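PDB 2FOK: FOKI restriction endonuclease from Planomicrobium okeanokoites, which recognises a specific DNA sequence and cuts both strands at a fixed distance outside it, as a metal-dependent type IIS restriction endonuclease. Local coordinates for residues 157-162 and 290-295; 162-167 and 350-355; 284-289 and 355-360. All blocks are in the same frame, centred on the assembly; numbering follows the deposited sequence.

Contact 1. Residues 157-162 and 290-295; sequences SSYPPA and RVYWEM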
# COMPACT_ATOMS: atom_id res chain seq x y z
N SER A 157 6.73 17.10 11.11
CA SER A 157 5.57 17.95 10.82
C SER A 157 5.56 18.43 9.37
O SER A 157 4.55 18.88 8.85
CB SER A 157 5.54 19.14 11.78
OG SER A 157 5.34 18.70 13.13
N SER A 158 6.72 18.34 8.73
CA SER A 158 6.89 18.74 7.33
C SER A 158 6.68 17.50 6.44
O SER A 158 6.86 17.56 5.22
CB SER A 158 8.30 19.27 7.10
OG SER A 158 9.23 18.19 7.11
N TYR A 159 6.32 16.39 7.08
CA TYR A 159 6.09 15.10 6.43
C TYR A 159 4.57 14.86 6.34
O TYR A 159 3.92 14.53 7.33
CB TYR A 159 6.78 14.01 7.27
CG TYR A 159 6.74 12.63 6.66
CD1 TYR A 159 7.22 12.40 5.37
CD2 TYR A 159 6.16 11.57 7.35
CE1 TYR A 159 7.10 11.16 4.79
CE2 TYR A 159 6.03 10.32 6.76
CZ TYR A 159 6.50 10.13 5.48
OH TYR A 159 6.37 8.90 4.87
N PRO A 160 3.98 15.01 5.14
CA PRO A 160 2.54 14.82 4.98
C PRO A 160 1.89 13.57 5.59
O PRO A 160 0.95 13.69 6.37
CB PRO A 160 2.31 14.93 3.46
CG PRO A 160 3.48 15.70 2.96
CD PRO A 160 4.64 15.35 3.86
N PRO A 161 2.37 12.37 5.23
CA PRO A 161 1.77 11.15 5.80
C PRO A 161 1.58 11.18 7.31
O PRO A 161 0.57 10.68 7.81
CB PRO A 161 2.73 10.05 5.36
CG PRO A 161 3.20 10.55 4.02
CD PRO A 161 3.41 12.03 4.24
N ALA A 162 2.53 11.76 8.03
CA ALA A 162 2.45 11.87 9.49
C ALA A 162 1.29 12.80 9.80
O ALA A 162 0.48 12.53 10.68
CB ALA A 162 3.74 12.43 10.06
N ARG A 290 7.10 19.14 2.70
CA ARG A 290 7.93 18.71 1.59
C ARG A 290 7.25 17.62 0.78
O ARG A 290 6.84 16.59 1.34
CB ARG A 290 9.26 18.18 2.11
CG ARG A 290 10.33 19.23 2.37
CD ARG A 290 11.73 18.59 2.41
NE ARG A 290 12.68 19.37 3.21
CZ ARG A 290 13.96 19.54 2.89
NH1 ARG A 290 14.46 19.00 1.78
NH2 ARG A 290 14.75 20.26 3.68
N VAL A 291 7.13 17.84 -0.53
CA VAL A 291 6.50 16.88 -1.44
C VAL A 291 7.43 16.71 -2.63
O VAL A 291 7.94 17.69 -3.16
CB VAL A 291 5.13 17.40 -1.98
CG1 VAL A 291 4.61 16.47 -3.08
CG2 VAL A 291 4.11 17.50 -0.83
N TYR A 292 7.65 15.48 -3.04
CA TYR A 292 8.53 15.22 -4.17
C TYR A 292 7.88 14.24 -5.13
O TYR A 292 7.16 13.34 -4.73
CB TYR A 292 9.89 14.67 -3.69
CG TYR A 292 9.86 14.17 -2.26
CD1 TYR A 292 10.05 15.05 -1.20
CD2 TYR A 292 9.55 12.84 -1.97
CE1 TYR A 292 9.90 14.63 0.12
CE2 TYR A 292 9.40 12.41 -0.66
CZ TYR A 292 9.58 13.30 0.39
OH TYR A 292 9.42 12.88 1.69
N TRP A 293 8.15 14.46 -6.42
CA TRP A 293 7.66 13.66 -7.52
C TRP A 293 7.76 12.16 -7.25
O TRP A 293 6.89 11.39 -7.68
CB TRP A 293 8.50 14.02 -8.75
CG TRP A 293 8.09 13.39 -10.04
CD1 TRP A 293 7.06 13.78 -10.85
CD2 TRP A 293 8.74 12.31 -10.70
NE1 TRP A 293 7.04 13.01 -11.99
CE2 TRP A 293 8.07 12.11 -11.93
CE3 TRP A 293 9.85 11.50 -10.39
CZ2 TRP A 293 8.46 11.12 -12.84
CZ3 TRP A 293 10.24 10.52 -11.30
CH2 TRP A 293 9.54 10.33 -12.51
N GLU A 294 8.80 11.75 -6.54
CA GLU A 294 9.04 10.33 -6.23
C GLU A 294 8.14 9.75 -5.15
O GLU A 294 8.23 8.57 -4.84
CB GLU A 294 10.49 10.12 -5.80
CG GLU A 294 11.49 10.14 -6.92
CD GLU A 294 12.03 11.53 -7.19
OE1 GLU A 294 11.44 12.51 -6.70
OE2 GLU A 294 13.06 11.63 -7.89
N MET A 295 7.27 10.57 -4.57
CA MET A 295 6.39 10.07 -3.53
C MET A 295 4.95 9.93 -3.98
O MET A 295 4.12 9.35 -3.28
CB MET A 295 6.47 10.98 -2.29
CG MET A 295 5.67 12.28 -2.36
SD MET A 295 5.31 12.96 -0.70
CE MET A 295 3.54 13.16 -0.78

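Contact 2. Residues 162-167 and 350-355; sequences AIRILT and GLINTG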
# COMPACT_ATOMS: atom_id res chain seq x y z
N ALA A 162 2.53 11.76 8.03
CA ALA A 162 2.45 11.87 9.49
C ALA A 162 1.29 12.80 9.80
O ALA A 162 0.48 12.53 10.68
CB ALA A 162 3.74 12.43 10.06
N ILE A 163 1.21 13.91 9.07
CA ILE A 163 0.12 14.85 9.28
C ILE A 163 -1.20 14.14 8.98
O ILE A 163 -2.20 14.37 9.66
CB ILE A 163 0.26 16.10 8.39
CG1 ILE A 163 1.50 16.89 8.82
CG2 ILE A 163 -0.99 16.97 8.50
CD1 ILE A 163 1.61 17.10 10.32
N ARG A 164 -1.21 13.28 7.97
CA ARG A 164 -2.40 12.53 7.60
C ARG A 164 -2.78 11.54 8.69
O ARG A 164 -3.95 11.37 8.99
CB ARG A 164 -2.20 11.76 6.29
CG ARG A 164 -3.40 10.92 5.91
CD ARG A 164 -4.69 11.76 5.92
NE ARG A 164 -5.79 11.11 5.21
CZ ARG A 164 -6.98 11.67 5.00
NH1 ARG A 164 -7.24 12.88 5.45
NH2 ARG A 164 -7.92 10.99 4.35
N ILE A 165 -1.79 10.87 9.27
CA ILE A 165 -2.10 9.93 10.34
C ILE A 165 -2.72 10.71 11.51
O ILE A 165 -3.66 10.23 12.15
CB ILE A 165 -0.83 9.17 10.83
CG1 ILE A 165 -0.31 8.24 9.72
CG2 ILE A 165 -1.16 8.33 12.06
CD1 ILE A 165 -1.11 6.94 9.55
N LEU A 166 -2.21 11.92 11.77
CA LEU A 166 -2.71 12.76 12.87
C LEU A 166 -4.13 13.26 12.62
O LEU A 166 -4.91 13.43 13.56
CB LEU A 166 -1.80 13.97 13.06
CG LEU A 166 -0.40 13.74 13.66
CD1 LEU A 166 0.17 15.10 14.05
CD2 LEU A 166 -0.46 12.80 14.86
N THR A 167 -4.46 13.51 11.36
CA THR A 167 -5.79 13.98 11.00
C THR A 167 -6.81 12.88 11.21
O THR A 167 -7.94 13.14 11.61
CB THR A 167 -5.84 14.44 9.53
OG1 THR A 167 -4.88 15.49 9.32
CG2 THR A 167 -7.23 14.95 9.17
N GLY A 350 -6.05 11.05 -3.50
CA GLY A 350 -4.77 10.50 -3.07
C GLY A 350 -3.92 11.60 -2.46
O GLY A 350 -3.22 11.37 -1.48
N LEU A 351 -3.96 12.80 -3.05
CA LEU A 351 -3.18 13.91 -2.52
C LEU A 351 -3.68 14.20 -1.11
O LEU A 351 -2.89 14.33 -0.16
CB LEU A 351 -3.34 15.15 -3.41
CG LEU A 351 -2.60 15.04 -4.75
CD1 LEU A 351 -2.97 16.20 -5.65
CD2 LEU A 351 -1.10 15.03 -4.50
N ILE A 352 -4.99 14.27 -0.98
CA ILE A 352 -5.63 14.50 0.30
C ILE A 352 -5.23 13.37 1.25
O ILE A 352 -4.83 13.62 2.39
CB ILE A 352 -7.18 14.54 0.12
CG1 ILE A 352 -7.57 15.77 -0.72
CG2 ILE A 352 -7.89 14.56 1.48
CD1 ILE A 352 -9.06 15.87 -1.05
N ASN A 353 -5.30 12.14 0.76
CA ASN A 353 -4.96 10.95 1.54
C ASN A 353 -3.49 10.81 1.96
O ASN A 353 -3.13 9.88 2.70
CB ASN A 353 -5.40 9.70 0.78
CG ASN A 353 -6.85 9.32 1.06
OD1 ASN A 353 -7.58 10.03 1.76
ND2 ASN A 353 -7.27 8.19 0.50
N THR A 354 -2.63 11.70 1.49
CA THR A 354 -1.23 11.60 1.88
C THR A 354 -0.79 12.73 2.81
O THR A 354 0.37 12.78 3.23
CB THR A 354 -0.30 11.48 0.63
OG1 THR A 354 1.03 11.90 0.97
CG2 THR A 354 -0.82 12.29 -0.50
N GLY A 355 -1.71 13.65 3.13
CA GLY A 355 -1.37 14.72 4.05
C GLY A 355 -1.54 16.17 3.62
O GLY A 355 -1.32 17.08 4.42

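Contact 3. Residues 284-289 and 355-360; sequences FTRVPK and GIFIEI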
# COMPACT_ATOMS: atom_id res chain seq x y z
N PHE A 284 1.01 30.73 14.93
CA PHE A 284 2.26 30.53 14.20
C PHE A 284 2.02 29.85 12.87
O PHE A 284 1.11 29.03 12.76
CB PHE A 284 3.22 29.67 15.02
CG PHE A 284 3.80 30.36 16.23
CD1 PHE A 284 3.94 31.75 16.26
CD2 PHE A 284 4.23 29.62 17.33
CE1 PHE A 284 4.50 32.38 17.36
CE2 PHE A 284 4.79 30.25 18.44
CZ PHE A 284 4.92 31.64 18.45
N THR A 285 2.82 30.17 11.86
CA THR A 285 2.64 29.53 10.56
C THR A 285 2.88 28.04 10.72
O THR A 285 3.56 27.59 11.64
CB THR A 285 3.64 30.02 9.47
OG1 THR A 285 4.72 30.74 10.07
CG2 THR A 285 2.92 30.89 8.45
N ARG A 286 2.31 27.28 9.80
CA ARG A 286 2.46 25.85 9.82
C ARG A 286 3.85 25.55 9.28
O ARG A 286 4.51 26.42 8.70
CB ARG A 286 1.41 25.21 8.93
CG ARG A 286 1.72 25.29 7.44
CD ARG A 286 0.49 24.90 6.62
NE ARG A 286 -0.54 25.94 6.67
CZ ARG A 286 -1.81 25.75 6.35
NH1 ARG A 286 -2.25 24.56 5.97
NH2 ARG A 286 -2.66 26.77 6.40
N VAL A 287 4.31 24.32 9.48
CA VAL A 287 5.61 23.92 8.98
C VAL A 287 5.43 23.62 7.49
O VAL A 287 4.58 22.82 7.11
CB VAL A 287 6.11 22.66 9.71
CG1 VAL A 287 7.45 22.25 9.15
CG2 VAL A 287 6.18 22.92 11.22
N PRO A 288 6.20 24.30 6.62
CA PRO A 288 6.04 24.01 5.19
C PRO A 288 6.27 22.52 4.93
O PRO A 288 7.25 21.95 5.39
CB PRO A 288 7.09 24.89 4.52
CG PRO A 288 7.34 25.99 5.51
CD PRO A 288 7.20 25.35 6.86
N LYS A 289 5.36 21.89 4.19
CA LYS A 289 5.48 20.46 3.91
C LYS A 289 6.25 20.17 2.63
O LYS A 289 6.09 20.86 1.63
CB LYS A 289 4.10 19.82 3.83
CG LYS A 289 3.49 19.54 5.20
CD LYS A 289 2.13 18.87 5.08
CE LYS A 289 1.12 19.74 4.39
NZ LYS A 289 -0.24 19.50 4.95
N GLY A 355 -1.71 13.65 3.13
CA GLY A 355 -1.37 14.72 4.05
C GLY A 355 -1.54 16.17 3.62
O GLY A 355 -1.32 17.08 4.42
N ILE A 356 -1.93 16.39 2.37
CA ILE A 356 -2.12 17.74 1.85
C ILE A 356 -3.59 18.14 1.98
O ILE A 356 -4.48 17.35 1.69
CB ILE A 356 -1.68 17.81 0.36
CG1 ILE A 356 -0.22 17.33 0.24
CG2 ILE A 356 -1.81 19.24 -0.18
CD1 ILE A 356 -0.02 16.22 -0.77
N PHE A 357 -3.84 19.38 2.43
CA PHE A 357 -5.21 19.86 2.62
C PHE A 357 -5.83 20.55 1.41
O PHE A 357 -5.42 21.64 1.04
CB PHE A 357 -5.26 20.82 3.81
CG PHE A 357 -4.79 20.22 5.10
CD1 PHE A 357 -5.54 19.25 5.75
CD2 PHE A 357 -3.58 20.61 5.65
CE1 PHE A 357 -5.09 18.68 6.95
CE2 PHE A 357 -3.12 20.05 6.85
CZ PHE A 357 -3.88 19.09 7.50
N ILE A 358 -6.83 19.90 0.82
CA ILE A 358 -7.54 20.45 -0.33
C ILE A 358 -9.03 20.41 -0.02
O ILE A 358 -9.65 19.34 -0.03
CB ILE A 358 -7.27 19.63 -1.62
CG1 ILE A 358 -5.78 19.62 -1.91
CG2 ILE A 358 -8.05 20.23 -2.79
CD1 ILE A 358 -5.38 18.72 -3.07
N GLU A 359 -9.60 21.57 0.29
CA GLU A 359 -11.02 21.66 0.60
C GLU A 359 -11.85 21.49 -0.66
O GLU A 359 -11.45 21.94 -1.74
CB GLU A 359 -11.35 23.01 1.24
CG GLU A 359 -12.77 23.52 0.97
CD GLU A 359 -12.80 24.91 0.36
OE1 GLU A 359 -12.47 25.88 1.07
OE2 GLU A 359 -13.15 25.03 -0.84
N ILE A 360 -12.98 20.82 -0.52
CA ILE A 360 -13.91 20.60 -1.61
C ILE A 360 -15.27 21.11 -1.14
O ILE A 360 -15.84 20.58 -0.19
CB ILE A 360 -14.02 19.10 -1.98
CG1 ILE A 360 -12.64 18.51 -2.24
CG2 ILE A 360 -14.91 18.92 -3.21
CD1 ILE A 360 -12.52 17.03 -1.90

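Contact 1. Residues 157-162 and 290-295
Residues 157-162 and 290-295 meet in a loop-to-helix-start contact, part backbone pairing and part apolar packing, where the loop between helices 269-279 and 303-319 passes the N-terminus of helix 160-169. Tyr159 occupies the N-cap of that helix, and the helix opens with Pro160 and Pro161. This end lies in the second recognition subdomain, a member of the helix-turn-helix clan. The evidence for pairing is one bond: Arg290 N donates to Ser158 O at 3.0 Å, nearly straight at the hydrogen (167°) and in the carbonyl plane. The CA atoms of these two residues are also the nearest across the segments. The hydroxyl of Ser158 is engaged elsewhere, with Ala155 O in helix 146-157.

Packing follows from the first helical residue. Pro160 sets its ring carbons against the loop backbone, CD reaching Arg290 O at 3.6 Å, while its CG comes to 4.2 Å from Val291 CG2. Apolar contact thus continues at Val291, one residue on from the bonded pair, and Val291 itself leans on Leu314 of helix 303-319.

The third element is aromatic. The first bond of the Tyr159 side chain points away from 290-295, but the edge of its ring at CE1 reaches Tyr292. Pro161 CD sits over the centre of one ring face, 3.7 Å above the plane of Tyr159, and the ring's hydroxyl bonds to Gly9 O. Near the plane of that same ring, at its edge, Tyr292 OH lies 4.2 Å from Tyr159 CE1.

Contact 2. Residues 162-167 and 350-355
Arg164 carries most of this contact, laying its side chain along the turn that ends helix 341-352. Van der Waals contact begins at the root of the chain, where the CA atoms of Arg164 and Gly355 are only 4.3 Å apart and Arg164 CB stands 3.7 Å from Gly355 N. The first torsion of Arg164 places CG opposite the backbone N (chi1 177°), and a bend at the second (chi2 52°) brings the rest of the chain over the turn; Arg164 CG reaches Asn353 O at 3.4 Å. Beside it, Ile163 adds a looser touch, its CG2 at 4.1 Å from Gly355 O.

The backbone of the turn itself calls for glycine at 355. Gly355 closes a Schellman motif: it has a positive phi, and its N bonds back to Ile352 O at 3.2 Å. A CB at this position would be jammed against the carbonyl O of Thr354. Separately, Thr354 N bonds to Leu351 O as part of the last turn, and residues Ile352 to Gly355 form a type I beta turn.

Polar approaches gather at the far end of the arginine. Outside the two segments, Arg164 NE donates to Asn183 O, and Asn353 ND2 makes a weak bond to Ser187 OG. The backbone of Asn353 is also hydrogen-bonded to that of Gly185, so the chain around 183-187 meets both sides of the contact. Across the contact, Ile352 O lies over one face of the Arg164 guanidinium, 3.7 Å above its plane and offset toward the rim. Arg164 NH2 stands 2.8 Å from Asn353 OD1, the guanidinium and amide planes being turned 37° from each other.

Contact 3. Residues 284-289 and 355-360
Lys289, Phe357 and Arg286 supply most of the surface buried here, and the ammonium group of Lys289 is the centre of the polar part. Lys289 NZ donates to Gly355 O at 2.7 Å, tilted 20° from the carbonyl plane. CG lies anti to the carbonyl carbon (chi1 -79°), and bends at the third and fourth torsions then turn the amine onto that oxygen, with Lys289 CE following at 3.6 Å from Gly355 O. The charge is met by Asp369 OD2, with which NZ forms a salt bridge; the same oxygen accepts from Phe357 N. One carboxylate oxygen thus ties the lysine to the backbone just before strand 358-361, and its proximity is likely to stabilise the buried ammonium group. A methionine in place of Lys289 would probably leave Gly355 O without its donor and deprive Asp369 of its salt-bridge partner.

Phe357 stands beside this group, its side chain crossing that of Lys289 at about a right angle. NZ comes obliquely to the ring, 3.5 Å from Phe357 CE2. Gly355 O lies over one face of the Phe357 ring, 4.2 Å above the plane and offset toward the rim. The aromatic group also packs on Ile163 and Thr167 of helix 160-169.

Arg286 runs past Phe357 in the opposite direction, and the two planes are 65° apart. Phe357 CD2 lies near the guanidinium plane, at its edge, 4.2 Å from Arg286 NH1, which also makes a weak hydrogen bond to Lys368 O and a long, weak ion pair with Asp369 OD1.

Beyond Phe357 the chain enters strand 358-361, which follows helix 341-352 in the chain and pairs antiparallel with 364-367, an order consistent with the beta hairpin, or wing, of a winged-helix domain.

The three contacts lie close together on the same side of the chain's centre: centres of contacts 1 and 2 are about 9 Å apart, of 2 and 3 about 10 Å, and of 1 and 3 about 11 Å. Contacts 1 and 2 use successive parts of helix 160-169 and share Ala162. Contacts 2 and 3 share Gly355, where helix 341-352 leads on toward strand 358-361. Contacts 1 and 3 draw on adjoining pieces of one loop, 284-295. In chain order, 157-167 comes first, then 284-295, then 350-360. Each contact therefore joins a different pair among three regions, bringing helix 160-169, the loop 284-295 and the helix-to-strand passage 350-360 into one mutual interface.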